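OmpA family protein (Escherichia coli, PDB 5M38) probably binds peptidoglycan, through an OmpA-like domain of TagL that would anchor the type VI secretion system of enteroaggregative E. coli to the cell wall. Local coordinates at residues N7-F12 with R107-S112; D49-P54 with E101-N106. All coordinates share one frame; numbering follows the deposited sequence.

Contact 1 lies near the centre of the chain and is largely buried; contact 2, about 13 Å away between centres, is only partly buried and peripheral. Contact 1 joins two neighbouring strands of the sheet, 4-8 and 108-112, by backbone hydrogen bonds and apolar side chains. Contact 2 sets the loop between strand 42-47 and helix 54-74 against helix 100-106, mainly through the aliphatic part of an arginine among polar side chains. Helix 100-106 runs on into strand 108-112, so their second segments are consecutive, while contact 2 lies inside the chain loop that contact 1 closes. A salt bridge ties them, R107 NH1 meeting D49 OD2 at 2.8 Å.

Contact 1. Residues N7-F12 with R107-S112; sequences NSLALF and RRVEIS
N7 sets CG beside its backbone N (chi1 -72°), carrying the amide obliquely across I111, with N7 OD1 3.6 Å from I111 CD1. L9 turns CG the same way (chi1 -83°) and lays its isobutyl end against the R107-R108 peptide, L9 CD2 lying 3.4 Å from R107 C and L9 CD1 3.9 Å from V109 CG2. N7 and V109 form an antiparallel hydrogen-bonded pair joining edge strand 4-8 to 108-112, an inner strand of the mixed OmpA-like sheet. V109 N points almost straight at N7 O (2.8 Å, 169°), and N7 N returns a bond to V109 O in the carbonyl plane (2.9 Å). S8 and R108, the next, non-hydrogen-bonded pair, use the other face. An inverse gamma turn centred on L9 follows, its N weakly bonded to R107 O; a water links that oxygen to S8 OG. The F12 edge brings CE1 to V109 CG2 at 4.2 Å. R64 of helix 54-74, touching L9 and F12, stands where OmpA relatives have an arginine that binds diaminopimelate, and may act likewise. On the S8 face, R108 NE (2.9 Å) and NH2 both reach E110 OE2 from above the carboxylate plane; these paired donors would favour an ionised E110.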
loop_
_atom_site.group_PDB
_atom_site.type_symbol
_atom_site.label_atom_id
_atom_site.label_comp_id
_atom_site.label_asym_id
_atom_site.label_seq_id
_atom_site.Cartn_x
_atom_site.Cartn_y
_atom_site.Cartn_z
ATOM N N ASN A 7 -4.739 -0.802 3.416
ATOM C CA ASN A 7 -3.974 -1.803 4.172
ATOM C C ASN A 7 -3.043 -1.035 5.099
ATOM O O ASN A 7 -2.193 -0.278 4.618
ATOM C CB ASN A 7 -3.096 -2.673 3.268
ATOM C CG ASN A 7 -3.765 -3.700 2.395
ATOM O OD1 ASN A 7 -3.707 -3.591 1.178
ATOM N ND2 ASN A 7 -4.233 -4.790 2.961
ATOM N N SER A 8 -3.171 -1.233 6.426
ATOM C CA SER A 8 -2.314 -0.574 7.415
ATOM C C SER A 8 -0.912 -1.170 7.353
ATOM O O SER A 8 -0.755 -2.285 6.864
ATOM C CB SER A 8 -2.893 -0.724 8.820
ATOM O OG SER A 8 -2.175 0.051 9.773
ATOM N N LEU A 9 0.104 -0.456 7.855
ATOM C CA LEU A 9 1.465 -0.984 7.850
ATOM C C LEU A 9 1.701 -1.926 9.080
ATOM O O LEU A 9 2.184 -1.553 10.145
ATOM C CB LEU A 9 2.458 0.171 7.688
ATOM C CG LEU A 9 2.719 0.673 6.240
ATOM C CD1 LEU A 9 1.643 0.329 5.289
ATOM C CD2 LEU A 9 2.996 2.163 6.174
ATOM N N ALA A 10 1.117 -3.122 8.928
ATOM C CA ALA A 10 1.060 -4.369 9.710
ATOM C C ALA A 10 1.224 -5.422 8.567
ATOM O O ALA A 10 0.563 -6.469 8.509
ATOM C CB ALA A 10 -0.314 -4.504 10.312
ATOM N N LEU A 11 2.039 -5.008 7.575
ATOM C CA LEU A 11 2.448 -5.719 6.387
ATOM C C LEU A 11 3.958 -5.746 6.442
ATOM O O LEU A 11 4.571 -6.623 5.855
ATOM C CB LEU A 11 2.039 -4.941 5.123
ATOM C CG LEU A 11 0.578 -4.725 4.793
ATOM C CD1 LEU A 11 0.459 -3.668 3.693
ATOM C CD2 LEU A 11 -0.087 -6.029 4.349
ATOM N N PHE A 12 4.553 -4.769 7.146
ATOM C CA PHE A 12 5.998 -4.565 7.236
ATOM C C PHE A 12 6.408 -4.285 8.651
ATOM O O PHE A 12 5.597 -3.800 9.442
ATOM C CB PHE A 12 6.397 -3.323 6.394
ATOM C CG PHE A 12 5.843 -3.288 4.992
ATOM C CD1 PHE A 12 4.676 -2.585 4.705
ATOM C CD2 PHE A 12 6.475 -3.973 3.958
ATOM C CE1 PHE A 12 4.154 -2.565 3.398
ATOM C CE2 PHE A 12 5.953 -3.946 2.654
ATOM C CZ PHE A 12 4.795 -3.252 2.387
ATOM N N ARG A 107 -0.127 5.927 7.794
ATOM C CA ARG A 107 0.833 4.885 7.461
ATOM C C ARG A 107 0.049 3.744 6.836
ATOM O O ARG A 107 -0.411 2.836 7.539
ATOM C CB ARG A 107 1.615 4.431 8.713
ATOM C CG ARG A 107 2.449 5.542 9.338
ATOM C CD ARG A 107 3.302 5.081 10.507
ATOM N NE ARG A 107 2.516 4.509 11.600
ATOM C CZ ARG A 107 2.287 5.100 12.769
ATOM N NH1 ARG A 107 2.779 6.308 13.020
ATOM N NH2 ARG A 107 1.568 4.484 13.701
ATOM N N ARG A 108 -0.149 3.803 5.513
ATOM C CA ARG A 108 -0.913 2.784 4.808
ATOM C C ARG A 108 -0.494 2.584 3.357
ATOM O O ARG A 108 0.119 3.470 2.756
ATOM C CB ARG A 108 -2.438 3.062 4.908
ATOM C CG ARG A 108 -3.021 4.038 3.860
ATOM C CD ARG A 108 -2.958 5.476 4.300
ATOM N NE ARG A 108 -3.594 6.369 3.335
ATOM C CZ ARG A 108 -3.212 7.619 3.124
ATOM N NH1 ARG A 108 -2.186 8.130 3.792
ATOM N NH2 ARG A 108 -3.833 8.360 2.220
ATOM N N VAL A 109 -0.871 1.424 2.792
ATOM C CA VAL A 109 -0.733 1.111 1.365
ATOM C C VAL A 109 -2.185 0.971 0.837
ATOM O O VAL A 109 -2.961 0.175 1.364
ATOM C CB VAL A 109 0.141 -0.140 1.050
ATOM C CG1 VAL A 109 0.024 -0.541 -0.417
ATOM C CG2 VAL A 109 1.594 0.074 1.436
ATOM N N GLU A 110 -2.555 1.779 -0.151
ATOM C CA GLU A 110 -3.904 1.754 -0.718
ATOM C C GLU A 110 -3.948 1.034 -2.049
ATOM O O GLU A 110 -3.012 1.143 -2.834
ATOM C CB GLU A 110 -4.447 3.173 -0.891
ATOM C CG GLU A 110 -4.606 3.963 0.395
ATOM C CD GLU A 110 -5.258 5.322 0.236
ATOM O OE1 GLU A 110 -5.406 5.804 -0.913
ATOM O OE2 GLU A 110 -5.595 5.922 1.281
ATOM N N ILE A 111 -5.045 0.303 -2.309
ATOM C CA ILE A 111 -5.286 -0.396 -3.577
ATOM C C ILE A 111 -6.583 0.124 -4.142
ATOM O O ILE A 111 -7.625 -0.068 -3.535
ATOM C CB ILE A 111 -5.252 -1.933 -3.489
ATOM C CG1 ILE A 111 -3.929 -2.442 -2.851
ATOM C CG2 ILE A 111 -5.474 -2.518 -4.877
ATOM C CD1 ILE A 111 -3.893 -3.882 -2.407
ATOM N N SER A 112 -6.494 0.871 -5.240
ATOM C CA SER A 112 -7.628 1.494 -5.910
ATOM C C SER A 112 -8.100 0.672 -7.105
ATOM O O SER A 112 -7.301 0.321 -7.963
ATOM C CB SER A 112 -7.276 2.907 -6.347
ATOM O OG SER A 112 -8.365 3.506 -7.028
HETATM O O HOH W 1 -3.079 2.586 8.955
#

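Contact 2. Residues D49-P54 with E101-N106; sequences DNTGDP and EGRARN
D49 lies at the start of the loop after strand 42-47, with CG in the crowded position between its backbone N and carbonyl carbon (chi1 54°), which sets the carboxylate obliquely across the aliphatic stem of R103 of helix 100-106. The touching on the arginine side is made by its methylenes, not its guanidinium: D49 OD2 lies 3.3 Å from R103 CG, and D49 CB is 3.4 Å from the same methylene. The charged groups do not meet: R103 bends at chi2 and chi3, the planes are 52° apart, and D49 OD2 is 4.7 Å from R103 NE. R103 NH1 is bonded to N97 O, while D49 OD2 takes its salt bridge from R107. D49 OD1 accepts a weak bond from T51 N (3.4 Å), as in an Asx turn. D49 CA lies 4.2 Å from N106 CB, and N106 is bonded through its amide to V94 and A95. An aspartate at this place in the OmpA-like fold, between the second strand and the long helix, helps bind diaminopimelate of peptidoglycan in relatives, and D49 is consistent with that role. N50 brings OD1 obliquely to R103 CD (3.7 Å), its amide 30° from the guanidinium plane. T51 OG1 approaches the same CD at about a right angle (4.0 Å). G52 turns the chain at a positive phi, after which D53 is the N-cap of helix 54-74, its OD2 accepting from R56 N, and P54 begins the first turn.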
loop_
_atom_site.group_PDB
_atom_site.type_symbol
_atom_site.label_atom_id
_atom_site.label_comp_id
_atom_site.label_asym_id
_atom_site.label_seq_id
_atom_site.Cartn_x
_atom_site.Cartn_y
_atom_site.Cartn_z
ATOM N N ASP A 49 3.457 8.832 7.362
ATOM C CA ASP A 49 3.097 10.006 8.166
ATOM C C ASP A 49 4.254 11.040 7.985
ATOM O O ASP A 49 5.075 10.863 7.076
ATOM C CB ASP A 49 2.892 9.605 9.636
ATOM C CG ASP A 49 4.019 8.853 10.335
ATOM O OD1 ASP A 49 5.115 8.732 9.750
ATOM O OD2 ASP A 49 3.803 8.384 11.468
ATOM N N ASN A 50 4.349 12.079 8.837
ATOM C CA ASN A 50 5.412 13.088 8.698
ATOM C C ASN A 50 6.674 12.797 9.529
ATOM O O ASN A 50 7.617 13.589 9.507
ATOM C CB ASN A 50 4.876 14.495 8.988
ATOM C CG ASN A 50 4.344 14.689 10.379
ATOM O OD1 ASN A 50 4.097 13.733 11.128
ATOM N ND2 ASN A 50 4.126 15.937 10.752
ATOM N N THR A 51 6.681 11.687 10.272
ATOM C CA THR A 51 7.810 11.272 11.111
ATOM C C THR A 51 8.952 10.786 10.217
ATOM O O THR A 51 8.834 9.777 9.518
ATOM C CB THR A 51 7.374 10.258 12.186
ATOM O OG1 THR A 51 6.232 10.765 12.868
ATOM C CG2 THR A 51 8.466 9.950 13.189
ATOM N N GLY A 52 10.031 11.543 10.239
ATOM C CA GLY A 52 11.219 11.278 9.442
ATOM C C GLY A 52 11.413 12.258 8.307
ATOM O O GLY A 52 10.697 13.265 8.201
ATOM N N ASP A 53 12.385 11.949 7.444
ATOM C CA ASP A 53 12.712 12.789 6.305
ATOM C C ASP A 53 11.702 12.590 5.159
ATOM O O ASP A 53 11.453 11.448 4.751
ATOM C CB ASP A 53 14.152 12.523 5.845
ATOM C CG ASP A 53 14.559 13.273 4.598
ATOM O OD1 ASP A 53 14.585 14.528 4.634
ATOM O OD2 ASP A 53 14.848 12.614 3.587
ATOM N N PRO A 54 11.138 13.701 4.608
ATOM C CA PRO A 54 10.169 13.578 3.501
ATOM C C PRO A 54 10.678 12.846 2.257
ATOM O O PRO A 54 9.894 12.142 1.618
ATOM C CB PRO A 54 9.791 15.039 3.202
ATOM C CG PRO A 54 10.059 15.763 4.462
ATOM C CD PRO A 54 11.314 15.119 4.982
ATOM N N GLU A 101 -2.897 9.102 16.685
ATOM C CA GLU A 101 -4.003 8.387 16.029
ATOM C C GLU A 101 -4.065 8.742 14.524
ATOM O O GLU A 101 -4.262 7.860 13.684
ATOM C CB GLU A 101 -5.316 8.738 16.757
ATOM C CG GLU A 101 -6.586 8.160 16.137
ATOM C CD GLU A 101 -7.890 8.517 16.832
ATOM O OE1 GLU A 101 -8.617 7.566 17.198
ATOM O OE2 GLU A 101 -8.194 9.724 17.003
ATOM N N GLY A 102 -3.866 10.025 14.221
ATOM C CA GLY A 102 -3.833 10.570 12.874
ATOM C C GLY A 102 -2.678 10.011 12.078
ATOM O O GLY A 102 -2.870 9.483 10.980
ATOM N N ARG A 103 -1.482 10.082 12.663
ATOM C CA ARG A 103 -0.238 9.545 12.124
ATOM C C ARG A 103 -0.346 8.049 11.762
ATOM O O ARG A 103 0.157 7.649 10.720
ATOM C CB ARG A 103 0.881 9.784 13.136
ATOM C CG ARG A 103 1.887 10.793 12.658
ATOM C CD ARG A 103 2.400 11.759 13.689
ATOM N NE ARG A 103 2.642 11.211 15.021
ATOM C CZ ARG A 103 2.382 11.884 16.137
ATOM N NH1 ARG A 103 1.851 13.098 16.076
ATOM N NH2 ARG A 103 2.642 11.350 17.321
ATOM N N ALA A 104 -1.033 7.245 12.599
ATOM C CA ALA A 104 -1.264 5.806 12.417
ATOM C C ALA A 104 -2.162 5.535 11.234
ATOM O O ALA A 104 -1.992 4.502 10.565
ATOM C CB ALA A 104 -1.866 5.202 13.678
ATOM N N ARG A 105 -3.133 6.447 10.984
ATOM C CA ARG A 105 -4.091 6.337 9.886
ATOM C C ARG A 105 -3.431 6.610 8.531
ATOM O O ARG A 105 -3.851 6.050 7.522
ATOM C CB ARG A 105 -5.273 7.276 10.116
ATOM C CG ARG A 105 -6.324 6.744 11.083
ATOM C CD ARG A 105 -7.563 7.621 11.077
ATOM N NE ARG A 105 -8.291 7.516 9.807
ATOM C CZ ARG A 105 -9.142 8.428 9.350
ATOM N NH1 ARG A 105 -9.386 9.531 10.052
ATOM N NH2 ARG A 105 -9.751 8.250 8.186
ATOM N N ASN A 106 -2.365 7.423 8.527
ATOM C CA ASN A 106 -1.606 7.812 7.340
ATOM C C ASN A 106 -0.601 6.779 6.883
ATOM O O ASN A 106 -0.224 6.786 5.712
ATOM C CB ASN A 106 -0.926 9.149 7.550
ATOM C CG ASN A 106 -1.879 10.283 7.803
ATOM O OD1 ASN A 106 -2.997 10.354 7.274
ATOM N ND2 ASN A 106 -1.512 11.134 8.705
#